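Local coordinates for protein RTX-adhesin (Marinomonas primoryensis, PDB 5IRB) that probably helps hold its bacterium to ice and diatoms, this calcium-binding piece of the giant adhesin probably serving its retention at the cell surface, at residues Asp252-Tyr263 against Asp281-Val292. Sequence-based numbering, arbitrary orientation.
With CA (calcium ion), chain L.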
ATOM      1  N   ASP A 252       6.827 -36.125 -11.160  1.00 38.25           N
ATOM      2  CA  ASP A 252       5.374 -36.111 -11.204  1.00 37.89           C
ATOM      3  C   ASP A 252       4.804 -37.520 -11.017  1.00 38.99           C
ATOM      4  O   ASP A 252       5.389 -38.505 -11.473  1.00 39.34           O
ATOM      5  CB  ASP A 252       4.894 -35.524 -12.531  1.00 36.78           C
ATOM      6  CG  ASP A 252       4.896 -33.995 -12.537  1.00 36.90           C
ATOM      7  OD1 ASP A 252       5.252 -33.395 -11.498  1.00 37.28           O
ATOM      8  OD2 ASP A 252       4.535 -33.409 -13.592  1.00 36.12           O
ATOM      9  N   THR A 253       3.630 -37.612 -10.406  1.00 39.07           N
ATOM     10  CA  THR A 253       3.008 -38.912 -10.167  1.00 39.50           C
ATOM     11  C   THR A 253       2.294 -39.396 -11.412  1.00 38.42           C
ATOM     12  O   THR A 253       1.575 -38.625 -12.056  1.00 37.24           O
ATOM     13  CB  THR A 253       2.020 -38.855  -8.996  1.00 40.73           C
ATOM     14  OG1 THR A 253       2.739 -38.556  -7.793  1.00 41.94           O
ATOM     15  CG2 THR A 253       1.291 -40.205  -8.831  1.00 42.48           C
ATOM     16  N   VAL A 254       2.514 -40.674 -11.741  1.00 38.48           N
ATOM     17  CA  VAL A 254       1.795 -41.347 -12.805  1.00 38.05           C
ATOM     18  C   VAL A 254       0.856 -42.371 -12.177  1.00 39.10           C
ATOM     19  O   VAL A 254       1.280 -43.222 -11.401  1.00 40.33           O
ATOM     20  CB  VAL A 254       2.738 -42.083 -13.792  1.00 38.30           C
ATOM     21  CG1 VAL A 254       1.959 -42.496 -15.021  1.00 37.56           C
ATOM     22  CG2 VAL A 254       3.930 -41.195 -14.186  1.00 37.84           C
ATOM     23  N   THR A 255      -0.424 -42.279 -12.496  1.00 38.75           N
ATOM     24  CA  THR A 255      -1.413 -43.154 -11.887  1.00 40.07           C
ATOM     25  C   THR A 255      -2.093 -43.964 -12.966  1.00 39.69           C
ATOM     26  O   THR A 255      -2.525 -43.405 -13.966  1.00 38.07           O
ATOM     27  CB  THR A 255      -2.447 -42.353 -11.092  1.00 40.80           C
ATOM     28  OG1 THR A 255      -1.770 -41.628 -10.061  1.00 41.12           O
ATOM     29  CG2 THR A 255      -3.494 -43.283 -10.454  1.00 43.11           C
ATOM     30  N   LEU A 256      -2.152 -45.278 -12.758  1.00 41.54           N
ATOM     31  CA  LEU A 256      -2.863 -46.211 -13.633  1.00 43.53           C
ATOM     32  C   LEU A 256      -3.904 -46.993 -12.848  1.00 45.35           C
ATOM     33  O   LEU A 256      -3.576 -47.560 -11.808  1.00 46.35           O
ATOM     34  CB  LEU A 256      -1.888 -47.220 -14.263  1.00 44.87           C
ATOM     35  CG  LEU A 256      -0.942 -46.857 -15.402  1.00 44.06           C
ATOM     36  CD1 LEU A 256       0.074 -45.854 -14.961  1.00 43.37           C
ATOM     37  CD2 LEU A 256      -0.238 -48.127 -15.881  1.00 46.42           C
ATOM     38  N   GLU A 257      -5.150 -47.010 -13.318  1.00 46.81           N
ATOM     39  CA  GLU A 257      -6.171 -47.874 -12.723  1.00 50.80           C
ATOM     40  C   GLU A 257      -6.502 -49.013 -13.694  1.00 50.00           C
ATOM     41  O   GLU A 257      -7.015 -48.801 -14.798  1.00 47.47           O
ATOM     42  CB  GLU A 257      -7.398 -47.072 -12.299  1.00 55.06           C
ATOM     43  CG  GLU A 257      -7.047 -46.122 -11.136  1.00 60.51           C
ATOM     44  CD  GLU A 257      -7.884 -44.850 -11.077  1.00 64.88           C
ATOM     45  OE1 GLU A 257      -8.694 -44.606 -12.001  1.00 67.24           O
ATOM     46  OE2 GLU A 257      -7.715 -44.080 -10.096  1.00 68.51           O
ATOM     47  N   ILE A 258      -6.130 -50.217 -13.275  1.00 49.10           N
ATOM     48  CA  ILE A 258      -6.269 -51.424 -14.073  1.00 49.60           C
ATOM     49  C   ILE A 258      -7.000 -52.491 -13.293  1.00 51.51           C
ATOM     50  O   ILE A 258      -6.574 -52.862 -12.200  1.00 52.49           O
ATOM     51  CB  ILE A 258      -4.897 -51.977 -14.489  1.00 49.69           C
ATOM     52  CG1 ILE A 258      -4.044 -50.870 -15.113  1.00 47.54           C
ATOM     53  CG2 ILE A 258      -5.068 -53.181 -15.446  1.00 51.35           C
ATOM     54  CD1 ILE A 258      -2.635 -51.285 -15.447  1.00 48.01           C
ATOM     55  N   ASN A 259      -8.110 -52.959 -13.849  1.00 51.97           N
ATOM     56  CA  ASN A 259      -8.924 -53.975 -13.208  1.00 54.29           C
ATOM     57  C   ASN A 259      -9.303 -53.621 -11.763  1.00 55.36           C
ATOM     58  O   ASN A 259      -9.318 -54.483 -10.875  1.00 56.47           O
ATOM     59  CB  ASN A 259      -8.193 -55.322 -13.260  1.00 55.49           C
ATOM     60  CG  ASN A 259      -9.102 -56.481 -12.934  1.00 58.27           C
ATOM     61  OD1 ASN A 259     -10.309 -56.413 -13.163  1.00 58.49           O
ATOM     62  ND2 ASN A 259      -8.533 -57.549 -12.391  1.00 59.95           N
ATOM     63  N   GLY A 260      -9.655 -52.358 -11.538  1.00 54.35           N
ATOM     64  CA  GLY A 260     -10.003 -51.924 -10.200  1.00 55.88           C
ATOM     65  C   GLY A 260      -8.815 -51.692  -9.278  1.00 55.56           C
ATOM     66  O   GLY A 260      -8.999 -51.302  -8.127  1.00 55.96           O
ATOM     67  N   GLU A 261      -7.598 -51.939  -9.756  1.00 54.59           N
ATOM     68  CA  GLU A 261      -6.423 -51.766  -8.903  1.00 54.84           C
ATOM     69  C   GLU A 261      -5.690 -50.486  -9.273  1.00 51.98           C
ATOM     70  O   GLU A 261      -5.585 -50.132 -10.449  1.00 50.50           O
ATOM     71  CB  GLU A 261      -5.465 -52.963  -9.017  1.00 56.26           C
ATOM     72  CG  GLU A 261      -5.989 -54.267  -8.431  1.00 60.22           C
ATOM     73  CD  GLU A 261      -6.199 -54.212  -6.921  1.00 62.98           C
ATOM     74  OE1 GLU A 261      -5.615 -53.313  -6.267  1.00 63.55           O
ATOM     75  OE2 GLU A 261      -6.951 -55.074  -6.399  1.00 65.37           O
ATOM     76  N   THR A 262      -5.176 -49.792  -8.267  1.00 51.22           N
ATOM     77  CA  THR A 262      -4.434 -48.569  -8.520  1.00 49.62           C
ATOM     78  C   THR A 262      -2.927 -48.820  -8.479  1.00 48.94           C
ATOM     79  O   THR A 262      -2.415 -49.396  -7.520  1.00 50.62           O
ATOM     80  CB  THR A 262      -4.810 -47.497  -7.515  1.00 49.37           C
ATOM     81  OG1 THR A 262      -6.221 -47.271  -7.589  1.00 50.10           O
ATOM     82  CG2 THR A 262      -4.053 -46.215  -7.814  1.00 47.78           C
ATOM     83  N   TYR A 263      -2.227 -48.396  -9.526  1.00 46.72           N
ATOM     84  CA  TYR A 263      -0.775 -48.528  -9.601  1.00 46.50           C
ATOM     85  C   TYR A 263      -0.176 -47.128  -9.756  1.00 44.26           C
ATOM     86  O   TYR A 263      -0.727 -46.314 -10.494  1.00 42.39           O
ATOM     87  CB  TYR A 263      -0.375 -49.422 -10.795  1.00 46.30           C
ATOM     88  CG  TYR A 263      -0.745 -50.892 -10.654  1.00 47.74           C
ATOM     89  CD1 TYR A 263      -1.988 -51.367 -11.077  1.00 47.95           C
ATOM     90  CD2 TYR A 263       0.150 -51.808 -10.110  1.00 49.29           C
ATOM     91  CE1 TYR A 263      -2.330 -52.710 -10.950  1.00 49.79           C
ATOM     92  CE2 TYR A 263      -0.180 -53.146  -9.978  1.00 51.71           C
ATOM     93  CZ  TYR A 263      -1.416 -53.593 -10.404  1.00 51.70           C
ATOM     94  OH  TYR A 263      -1.727 -54.922 -10.269  1.00 54.01           O
ATOM     95  N   ASP A 281      -4.310 -58.686 -13.592  1.00 57.48           N
ATOM     96  CA  ASP A 281      -5.044 -57.450 -13.803  1.00 54.80           C
ATOM     97  C   ASP A 281      -5.096 -57.058 -15.275  1.00 53.31           C
ATOM     98  O   ASP A 281      -6.136 -56.643 -15.781  1.00 52.41           O
ATOM     99  CB  ASP A 281      -4.431 -56.333 -12.967  1.00 53.45           C
ATOM    100  CG  ASP A 281      -4.711 -56.513 -11.491  1.00 55.14           C
ATOM    101  OD1 ASP A 281      -5.750 -57.141 -11.178  1.00 56.86           O
ATOM    102  OD2 ASP A 281      -3.932 -55.999 -10.653  1.00 54.89           O
ATOM    103  N   LEU A 282      -3.979 -57.198 -15.972  1.00 53.23           N
ATOM    104  CA  LEU A 282      -3.958 -56.853 -17.384  1.00 52.26           C
ATOM    105  C   LEU A 282      -4.809 -57.835 -18.179  1.00 54.21           C
ATOM    106  O   LEU A 282      -5.412 -57.458 -19.189  1.00 53.44           O
ATOM    107  CB  LEU A 282      -2.527 -56.824 -17.924  1.00 51.64           C
ATOM    108  CG  LEU A 282      -1.678 -55.713 -17.306  1.00 49.93           C
ATOM    109  CD1 LEU A 282      -0.190 -55.984 -17.482  1.00 50.35           C
ATOM    110  CD2 LEU A 282      -2.063 -54.370 -17.894  1.00 47.47           C
ATOM    111  N   ALA A 283      -4.846 -59.089 -17.723  1.00 57.19           N
ATOM    112  CA  ALA A 283      -5.701 -60.120 -18.320  1.00 59.60           C
ATOM    113  C   ALA A 283      -7.193 -59.812 -18.227  1.00 59.75           C
ATOM    114  O   ALA A 283      -7.965 -60.198 -19.095  1.00 61.27           O
ATOM    115  CB  ALA A 283      -5.418 -61.476 -17.680  1.00 62.75           C
ATOM    116  N   ALA A 284      -7.602 -59.093 -17.190  1.00 58.94           N
ATOM    117  CA  ALA A 284      -9.026 -58.855 -16.973  1.00 59.15           C
ATOM    118  C   ALA A 284      -9.460 -57.527 -17.570  1.00 56.61           C
ATOM    119  O   ALA A 284     -10.639 -57.304 -17.842  1.00 57.04           O
ATOM    120  CB  ALA A 284      -9.351 -58.897 -15.497  1.00 60.09           C
ATOM    121  N   ASP A 285      -8.495 -56.654 -17.795  1.00 54.60           N
ATOM    122  CA  ASP A 285      -8.800 -55.286 -18.180  1.00 52.63           C
ATOM    123  C   ASP A 285      -7.962 -54.886 -19.391  1.00 51.58           C
ATOM    124  O   ASP A 285      -6.803 -54.492 -19.258  1.00 49.74           O
ATOM    125  CB  ASP A 285      -8.567 -54.318 -17.018  1.00 50.97           C
ATOM    126  CG  ASP A 285      -9.056 -52.928 -17.341  1.00 49.40           C
ATOM    127  OD1 ASP A 285      -9.545 -52.791 -18.482  1.00 49.43           O
ATOM    128  OD2 ASP A 285      -8.936 -51.990 -16.517  1.00 47.04           O
ATOM    129  N   THR A 286      -8.592 -54.915 -20.561  1.00 52.36           N
ATOM    130  CA  THR A 286      -7.884 -54.753 -21.829  1.00 52.44           C
ATOM    131  C   THR A 286      -7.682 -53.307 -22.315  1.00 50.55           C
ATOM    132  O   THR A 286      -7.187 -53.092 -23.428  1.00 50.38           O
ATOM    133  CB  THR A 286      -8.607 -55.534 -22.925  1.00 54.15           C
ATOM    134  OG1 THR A 286      -9.973 -55.120 -22.977  1.00 53.97           O
ATOM    135  CG2 THR A 286      -8.564 -57.037 -22.627  1.00 56.44           C
ATOM    136  N   ALA A 287      -8.065 -52.320 -21.502  1.00 48.84           N
ATOM    137  CA  ALA A 287      -7.854 -50.912 -21.862  1.00 46.34           C
ATOM    138  C   ALA A 287      -7.786 -50.042 -20.611  1.00 45.52           C
ATOM    139  O   ALA A 287      -8.551 -50.256 -19.694  1.00 45.66           O
ATOM    140  CB  ALA A 287      -8.949 -50.421 -22.781  1.00 46.36           C
ATOM    141  N   PHE A 288      -6.854 -49.096 -20.545  1.00 43.66           N
ATOM    142  CA  PHE A 288      -6.751 -48.269 -19.345  1.00 42.99           C
ATOM    143  C   PHE A 288      -6.039 -46.966 -19.640  1.00 41.50           C
ATOM    144  O   PHE A 288      -5.397 -46.813 -20.685  1.00 40.80           O
ATOM    145  CB  PHE A 288      -6.040 -49.040 -18.231  1.00 43.42           C
ATOM    146  CG  PHE A 288      -4.634 -49.420 -18.569  1.00 43.16           C
ATOM    147  CD1 PHE A 288      -3.602 -48.507 -18.452  1.00 41.63           C
ATOM    148  CD2 PHE A 288      -4.356 -50.681 -19.079  1.00 44.21           C
ATOM    149  CE1 PHE A 288      -2.307 -48.854 -18.790  1.00 41.78           C
ATOM    150  CE2 PHE A 288      -3.067 -51.039 -19.421  1.00 44.14           C
ATOM    151  CZ  PHE A 288      -2.040 -50.140 -19.290  1.00 43.24           C
ATOM    152  N   ASP A 289      -6.164 -46.019 -18.717  1.00 40.45           N
ATOM    153  CA  ASP A 289      -5.536 -44.723 -18.859  1.00 39.76           C
ATOM    154  C   ASP A 289      -4.325 -44.608 -17.952  1.00 38.28           C
ATOM    155  O   ASP A 289      -4.293 -45.172 -16.850  1.00 39.01           O
ATOM    156  CB  ASP A 289      -6.521 -43.599 -18.507  1.00 41.10           C
ATOM    157  CG  ASP A 289      -7.548 -43.381 -19.589  1.00 43.37           C
ATOM    158  OD1 ASP A 289      -7.298 -43.812 -20.732  1.00 42.57           O
ATOM    159  OD2 ASP A 289      -8.606 -42.792 -19.301  1.00 47.27           O
ATOM    160  N   ALA A 290      -3.333 -43.860 -18.409  1.00 36.23           N
ATOM    161  CA  ALA A 290      -2.260 -43.456 -17.536  1.00 35.23           C
ATOM    162  C   ALA A 290      -2.463 -41.956 -17.308  1.00 34.45           C
ATOM    163  O   ALA A 290      -2.594 -41.188 -18.272  1.00 33.41           O
ATOM    164  CB  ALA A 290      -0.890 -43.764 -18.156  1.00 34.98           C
ATOM    165  N   VAL A 291      -2.518 -41.546 -16.044  1.00 34.36           N
ATOM    166  CA  VAL A 291      -2.774 -40.140 -15.710  1.00 34.62           C
ATOM    167  C   VAL A 291      -1.598 -39.510 -14.973  1.00 33.59           C
ATOM    168  O   VAL A 291      -1.163 -40.021 -13.947  1.00 34.31           O
ATOM    169  CB  VAL A 291      -4.043 -39.972 -14.867  1.00 35.67           C
ATOM    170  CG1 VAL A 291      -4.314 -38.472 -14.564  1.00 35.80           C
ATOM    171  CG2 VAL A 291      -5.223 -40.569 -15.591  1.00 36.70           C
ATOM    172  N   VAL A 292      -1.047 -38.440 -15.534  1.00 32.22           N
ATOM    173  CA  VAL A 292       0.058 -37.726 -14.884  1.00 32.18           C
ATOM    174  C   VAL A 292      -0.457 -36.439 -14.228  1.00 32.49           C
ATOM    175  O   VAL A 292      -1.196 -35.666 -14.841  1.00 32.43           O
ATOM    176  CB  VAL A 292       1.187 -37.424 -15.866  1.00 31.43           C
ATOM    177  CG1 VAL A 292       2.257 -36.510 -15.229  1.00 31.28           C
ATOM    178  CG2 VAL A 292       1.807 -38.761 -16.351  1.00 31.93           C
TER
HETATM  179 CA    CA L 610     -10.223 -50.678 -18.193  1.00 47.82          CA
HETATM  180  O   HOH W   1      -1.824 -39.015 -11.431  1.00 35.74           O
HETATM  181  O   HOH W   2      -8.350 -46.666 -16.440  1.00 44.68           O
HETATM  182  O   HOH W   3      -9.359 -49.477 -16.214  1.00 59.05           O
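I258 packs against both the ring of F288 and the short helix that carries D281 and L282. On its CB, the branch CG2 touches the helix backbone, 3.6 Å from D281 O. CG1 lies beside the backbone N (chi1 -50°) and passes over F288 CG at 3.8 Å. CD1 then stands almost on the ring normal of F288, 3.9 Å from the ring centroid, a CH-pi contact. The same methyl also meets L282 CD2.

The type I' turn from I258 to E261 is held by two aspartates. N259 N gives a nearly straight bond (177°) to the anti lone pair of D285 OD2, 3.0 Å away. D285 also binds calcium through both carboxylate oxygens, so the ion probably helps fix this acceptor. A287 O and a water shared with E257 O join the same ion. D281 splits its carboxylate: OD1 takes N259 ND2, and OD2 takes Y263 OH in a very short bond of 2.5 Å, at the edge of the ring.

Farther along, T255 and V291 form an antiparallel hydrogen-bonded pair. Strand 253-258 runs between strands 261-266 and 287-295, with strand 236-244 packed against L256 and F288 in this beta-sandwich-like domain.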